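Local coordinates for proton-dependent oligopeptide transporter family protein (Xanthomonas campestris, PDB 6EI3) that probably carries small peptides across the membrane by coupling their movement to that of protons, as members of the POT family do, at residues A333-P336 and L337-L341; L405-F408 and G409-L412. One frame throughout, in Å; residues are numbered along the deposited sequence.

Contact 1: residues A333-P336 and L337-L341. With 78M ((2S)-2,3-dihydroxypropyl(7Z)-pentadec-7-enoate), chain K; 78M ((2S)-2,3-dihydroxypropyl(7Z)-pentadec-7-enoate), chain N.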
loop_
_atom_site.group_PDB
_atom_site.type_symbol
_atom_site.label_atom_id
_atom_site.label_comp_id
_atom_site.label_asym_id
_atom_site.label_seq_id
_atom_site.Cartn_x
_atom_site.Cartn_y
_atom_site.Cartn_z
ATOM N N ALA A 333 -6.500 -15.996 -1.501
ATOM C CA ALA A 333 -7.349 -16.154 -0.308
ATOM C C ALA A 333 -6.521 -16.574 0.904
ATOM O O ALA A 333 -6.972 -16.411 2.038
ATOM C CB ALA A 333 -8.432 -17.180 -0.571
ATOM N N LEU A 334 -5.312 -17.125 0.668
ATOM C CA LEU A 334 -4.459 -17.563 1.773
ATOM C C LEU A 334 -3.963 -16.416 2.614
ATOM O O LEU A 334 -3.756 -16.600 3.802
ATOM C CB LEU A 334 -3.260 -18.389 1.293
ATOM C CG LEU A 334 -3.533 -19.789 0.764
ATOM C CD1 LEU A 334 -2.256 -20.367 0.192
ATOM C CD2 LEU A 334 -4.060 -20.720 1.863
ATOM N N ASN A 335 -3.777 -15.235 2.016
ATOM C CA ASN A 335 -3.287 -14.098 2.767
ATOM C C ASN A 335 -4.254 -13.670 3.899
ATOM O O ASN A 335 -3.830 -13.750 5.061
ATOM C CB ASN A 335 -2.902 -12.960 1.854
ATOM C CG ASN A 335 -2.488 -11.742 2.614
ATOM O OD1 ASN A 335 -3.140 -10.712 2.541
ATOM N ND2 ASN A 335 -1.408 -11.849 3.382
ATOM N N PRO A 336 -5.546 -13.309 3.637
ATOM C CA PRO A 336 -6.446 -12.947 4.754
ATOM C C PRO A 336 -6.716 -14.102 5.722
ATOM O O PRO A 336 -6.880 -13.847 6.918
ATOM C CB PRO A 336 -7.721 -12.477 4.044
ATOM C CG PRO A 336 -7.696 -13.176 2.711
ATOM C CD PRO A 336 -6.237 -13.138 2.336
ATOM N N LEU A 337 -6.709 -15.370 5.240
ATOM C CA LEU A 337 -6.873 -16.519 6.143
ATOM C C LEU A 337 -5.701 -16.548 7.134
ATOM O O LEU A 337 -5.909 -16.714 8.333
ATOM C CB LEU A 337 -6.936 -17.861 5.375
ATOM C CG LEU A 337 -6.889 -19.128 6.259
ATOM C CD1 LEU A 337 -8.150 -19.284 7.086
ATOM C CD2 LEU A 337 -6.616 -20.391 5.443
ATOM N N LEU A 338 -4.469 -16.378 6.617
ATOM C CA LEU A 338 -3.267 -16.413 7.441
ATOM C C LEU A 338 -3.142 -15.186 8.352
ATOM O O LEU A 338 -2.626 -15.309 9.455
ATOM C CB LEU A 338 -2.009 -16.646 6.588
ATOM C CG LEU A 338 -1.817 -18.059 6.062
ATOM C CD1 LEU A 338 -0.936 -18.051 4.825
ATOM C CD2 LEU A 338 -1.253 -18.987 7.138
ATOM N N VAL A 339 -3.646 -14.025 7.930
ATOM C CA VAL A 339 -3.645 -12.835 8.785
ATOM C C VAL A 339 -4.549 -13.168 10.015
ATOM O O VAL A 339 -4.160 -12.925 11.162
ATOM C CB VAL A 339 -4.163 -11.559 8.050
ATOM C CG1 VAL A 339 -4.478 -10.429 9.045
ATOM C CG2 VAL A 339 -3.179 -11.072 6.989
ATOM N N MET A 340 -5.742 -13.736 9.759
ATOM C CA MET A 340 -6.707 -14.059 10.824
ATOM C C MET A 340 -6.203 -15.127 11.764
ATOM O O MET A 340 -6.556 -15.086 12.933
ATOM C CB MET A 340 -8.097 -14.405 10.265
ATOM C CG MET A 340 -8.811 -13.183 9.707
ATOM S SD MET A 340 -10.476 -13.497 9.075
ATOM C CE MET A 340 -10.129 -14.643 7.709
ATOM N N LEU A 341 -5.358 -16.054 11.282
ATOM C CA LEU A 341 -4.769 -17.072 12.147
ATOM C C LEU A 341 -3.545 -16.513 12.909
ATOM O O LEU A 341 -3.399 -16.772 14.104
ATOM C CB LEU A 341 -4.324 -18.310 11.328
ATOM C CG LEU A 341 -5.423 -19.220 10.748
ATOM C CD1 LEU A 341 -4.822 -20.286 9.847
ATOM C CD2 LEU A 341 -6.237 -19.882 11.853
HETATM O O21 78M K . -1.099 -31.972 -3.333
HETATM C C20 78M K . -2.350 -32.543 -2.984
HETATM C C18 78M K . -3.383 -31.468 -2.741
HETATM O O19 78M K . -2.956 -30.604 -1.680
HETATM C C17 78M K . -4.755 -32.030 -2.442
HETATM O O2 78M K . -5.622 -30.878 -2.572
HETATM C C1 78M K . -6.605 -30.904 -3.484
HETATM O O1 78M K . -6.967 -31.893 -4.063
HETATM C C2 78M K . -7.159 -29.531 -3.717
HETATM C C3 78M K . -6.259 -28.715 -4.627
HETATM C C4 78M K . -6.620 -27.242 -4.658
HETATM C C5 78M K . -5.434 -26.330 -4.952
HETATM C C6 78M K . -4.442 -26.169 -3.792
HETATM C C7 78M K . -5.050 -25.402 -2.666
HETATM C C8 78M K . -4.426 -24.797 -1.681
HETATM C C9 78M K . -5.093 -24.027 -0.585
HETATM C C10 78M K . -5.398 -22.582 -1.005
HETATM C C11 78M K . -6.793 -22.328 -1.575
HETATM C C12 78M K . -7.895 -22.126 -0.543
HETATM C C13 78M K . -7.736 -20.883 0.321
HETATM C C15 78M K . -8.499 -19.589 2.335
HETATM C C14 78M K . -8.685 -20.829 1.502
HETATM O O21 78M N . -7.512 -20.778 16.138
HETATM C C20 78M N . -7.609 -20.975 17.543
HETATM C C18 78M N . -9.049 -21.151 17.964
HETATM O O19 78M N . -9.797 -19.963 17.685
HETATM C C17 78M N . -9.204 -21.549 19.415
HETATM O O2 78M N . -8.810 -20.399 20.202
HETATM C C1 78M N . -9.694 -19.874 21.061
HETATM O O1 78M N . -10.808 -20.300 21.230
HETATM C C2 78M N . -9.113 -18.696 21.790
HETATM C C3 78M N . -9.284 -17.370 21.058
HETATM C C4 78M N . -8.258 -17.154 19.948
HETATM C C5 78M N . -8.432 -15.873 19.137
HETATM C C6 78M N . -9.559 -15.895 18.091
HETATM C C7 78M N . -9.297 -16.789 16.913
HETATM C C8 78M N . -8.974 -16.398 15.695
HETATM C C9 78M N . -8.728 -17.280 14.513
HETATM C C10 78M N . -9.608 -16.886 13.331
HETATM C C11 78M N . -9.557 -17.852 12.162
HETATM C C12 78M N . -10.456 -17.460 10.993
HETATM C C13 78M N . -10.598 -18.519 9.907
HETATM C C15 78M N . -11.576 -20.760 9.226
HETATM C C14 78M N . -11.579 -19.639 10.239
#

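Contact 2: residues L405-F408 and G409-L412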
loop_
_atom_site.group_PDB
_atom_site.type_symbol
_atom_site.label_atom_id
_atom_site.label_comp_id
_atom_site.label_asym_id
_atom_site.label_seq_id
_atom_site.Cartn_x
_atom_site.Cartn_y
_atom_site.Cartn_z
ATOM N N LEU A 405 5.063 -17.681 4.936
ATOM C CA LEU A 405 6.241 -16.884 5.255
ATOM C C LEU A 405 5.973 -15.401 5.060
ATOM O O LEU A 405 6.231 -14.616 5.978
ATOM C CB LEU A 405 7.461 -17.345 4.430
ATOM C CG LEU A 405 8.003 -18.750 4.762
ATOM C CD1 LEU A 405 8.817 -19.298 3.619
ATOM C CD2 LEU A 405 8.818 -18.757 6.086
ATOM N N LEU A 406 5.391 -15.030 3.892
ATOM C CA LEU A 406 5.089 -13.628 3.563
ATOM C C LEU A 406 4.043 -12.988 4.496
ATOM O O LEU A 406 4.207 -11.829 4.871
ATOM C CB LEU A 406 4.691 -13.469 2.085
ATOM C CG LEU A 406 4.296 -12.051 1.611
ATOM C CD1 LEU A 406 5.494 -11.073 1.638
ATOM C CD2 LEU A 406 3.653 -12.097 0.249
ATOM N N THR A 407 2.964 -13.737 4.826
ATOM C CA THR A 407 1.901 -13.263 5.706
ATOM C C THR A 407 2.416 -13.124 7.130
ATOM O O THR A 407 2.013 -12.183 7.833
ATOM C CB THR A 407 0.632 -14.105 5.577
ATOM O OG1 THR A 407 0.307 -14.159 4.183
ATOM C CG2 THR A 407 -0.543 -13.477 6.341
ATOM N N PHE A 408 3.347 -14.031 7.535
ATOM C CA PHE A 408 4.015 -13.929 8.835
ATOM C C PHE A 408 4.805 -12.607 8.852
ATOM O O PHE A 408 4.667 -11.826 9.798
ATOM C CB PHE A 408 4.934 -15.143 9.115
ATOM C CG PHE A 408 5.524 -15.169 10.510
ATOM C CD1 PHE A 408 4.702 -15.186 11.636
ATOM C CD2 PHE A 408 6.899 -15.255 10.698
ATOM C CE1 PHE A 408 5.251 -15.244 12.927
ATOM C CE2 PHE A 408 7.446 -15.302 11.989
ATOM C CZ PHE A 408 6.619 -15.299 13.089
ATOM N N GLY A 409 5.530 -12.325 7.767
ATOM C CA GLY A 409 6.266 -11.074 7.629
ATOM C C GLY A 409 5.348 -9.866 7.709
ATOM O O GLY A 409 5.629 -8.923 8.451
ATOM N N GLU A 410 4.211 -9.915 6.988
ATOM C CA GLU A 410 3.198 -8.853 6.971
ATOM C C GLU A 410 2.697 -8.514 8.379
ATOM O O GLU A 410 2.697 -7.346 8.746
ATOM C CB GLU A 410 2.014 -9.246 6.076
ATOM C CG GLU A 410 0.888 -8.222 6.103
ATOM C CD GLU A 410 -0.444 -8.643 5.518
ATOM O OE1 GLU A 410 -0.609 -9.830 5.158
ATOM O OE2 GLU A 410 -1.323 -7.764 5.400
ATOM N N VAL A 411 2.281 -9.535 9.155
ATOM C CA VAL A 411 1.797 -9.381 10.533
ATOM C C VAL A 411 2.895 -8.742 11.425
ATOM O O VAL A 411 2.583 -7.897 12.267
ATOM C CB VAL A 411 1.269 -10.744 11.091
ATOM C CG1 VAL A 411 1.119 -10.717 12.602
ATOM C CG2 VAL A 411 -0.056 -11.137 10.427
ATOM N N LEU A 412 4.168 -9.086 11.171
ATOM C CA LEU A 412 5.310 -8.553 11.915
ATOM C C LEU A 412 5.669 -7.108 11.525
ATOM O O LEU A 412 6.030 -6.335 12.409
ATOM C CB LEU A 412 6.548 -9.443 11.743
ATOM C CG LEU A 412 6.576 -10.801 12.447
ATOM C CD1 LEU A 412 7.755 -11.642 11.926
ATOM C CD2 LEU A 412 6.714 -10.645 13.963
#

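Contact 1: residues A333-P336 and L337-L341
Leu338 packs against the backbone of Leu334 one turn earlier, in the first turns of helix 334-357. Leu338 N donates to Leu334 O at 2.9 Å, and the Leu338 side chain runs close by the same oxygen, CD1 at 3.3 Å from it. Val339 N to Asn335 O is equally short, while Leu337 N to Ala333 O is weak at 3.4 Å. Pro336 has no N-H to give, yet its carbonyl accepts from Met340 N. The Met340 chain bends at its third torsion (chi3 -63°) and folds CE back to 3.4 Å from Pro336 O.

Between side chains the lipid-facing flank is looser: Leu334 CD2 and Leu337 CD2 stand 4.4 Å apart. Two monoacylglycerol chains lie along it. One touches Leu334 CD2 through its C10 at 3.7 Å and ends near Leu337 CD2; the other passes Leu337 CD1 and Leu341 CD2. On the protein side, Asn335 turns its amide to Glu410 and Thr407 of helix 400-424. The chemistry is thus divided around the helix, with hydrocarbon laid against acyl chains and the Asn335 ND2 donor satisfied inside the protein.

Contact 2: residues L405-F408 and G409-L412
Phe408 and Leu412, one turn apart on helix 400-424, meet through a ring face and a methyl group. With CG anti to the backbone N (chi1 -173°), the Phe408 ring reaches out from the helix. Its CB lies beside Gly409 N, the next residue's amide, and CG is about 4.0 Å from that same nitrogen. Farther out, CD2, CE2 and CZ all come under Leu412 CD1, which approaches CE2 most closely, at 3.7 Å. The methyl stands 4.0 Å from the ring centroid and 23° off the normal, a CH-pi contact displaced toward the rim. Leu412 is led there by its first torsion, which sets CG beside its own backbone N; CG then rests 3.4 Å from Phe408 O, the acceptor of the Leu412 N-H. Phe373 of helix 363-389 meets the Phe408 ring edge-to-face.

The polar side of the turn is built differently. Thr407 and Glu410 run side by side in the same direction, with Thr407 CG2 at 3.8 Å from Glu410 OE1. Glu410 is extended, and its OE1, like Thr407 OG1, is held by Asn335 ND2; the hydroxyl is also engaged by Tyr403 O, one turn back. Beneath both faces, regular i to i+4 backbone bonds join the turns. This is a regular two-turn piece of alpha helix in a transmembrane helix of the major facilitator fold, with an aromatic-aliphatic i, i+4 pair on one face and buried polar groups on another.

How the contacts relate
Contact 1 comes first along the chain, at the start of helix 334-357, and contact 2 follows in helix 400-424; helix 363-389 lies between them in sequence. Their centres are about 10 Å apart, on the same side of the chain's centre, and the two helices touch directly. At the Asn335 junction ND2 lies 2.8 Å from Glu410 OE1 and 3.0 Å from Thr407 OG1, both probable hydrogen bonds. Beside it, Leu338 CB packs carbon on carbon against Thr407 CG2, and Val339 CG2 lies against Glu410 OE1. Together the contacts join two neighbouring helices, both near bound lipid, through a buried polar link bordered by van der Waals packing.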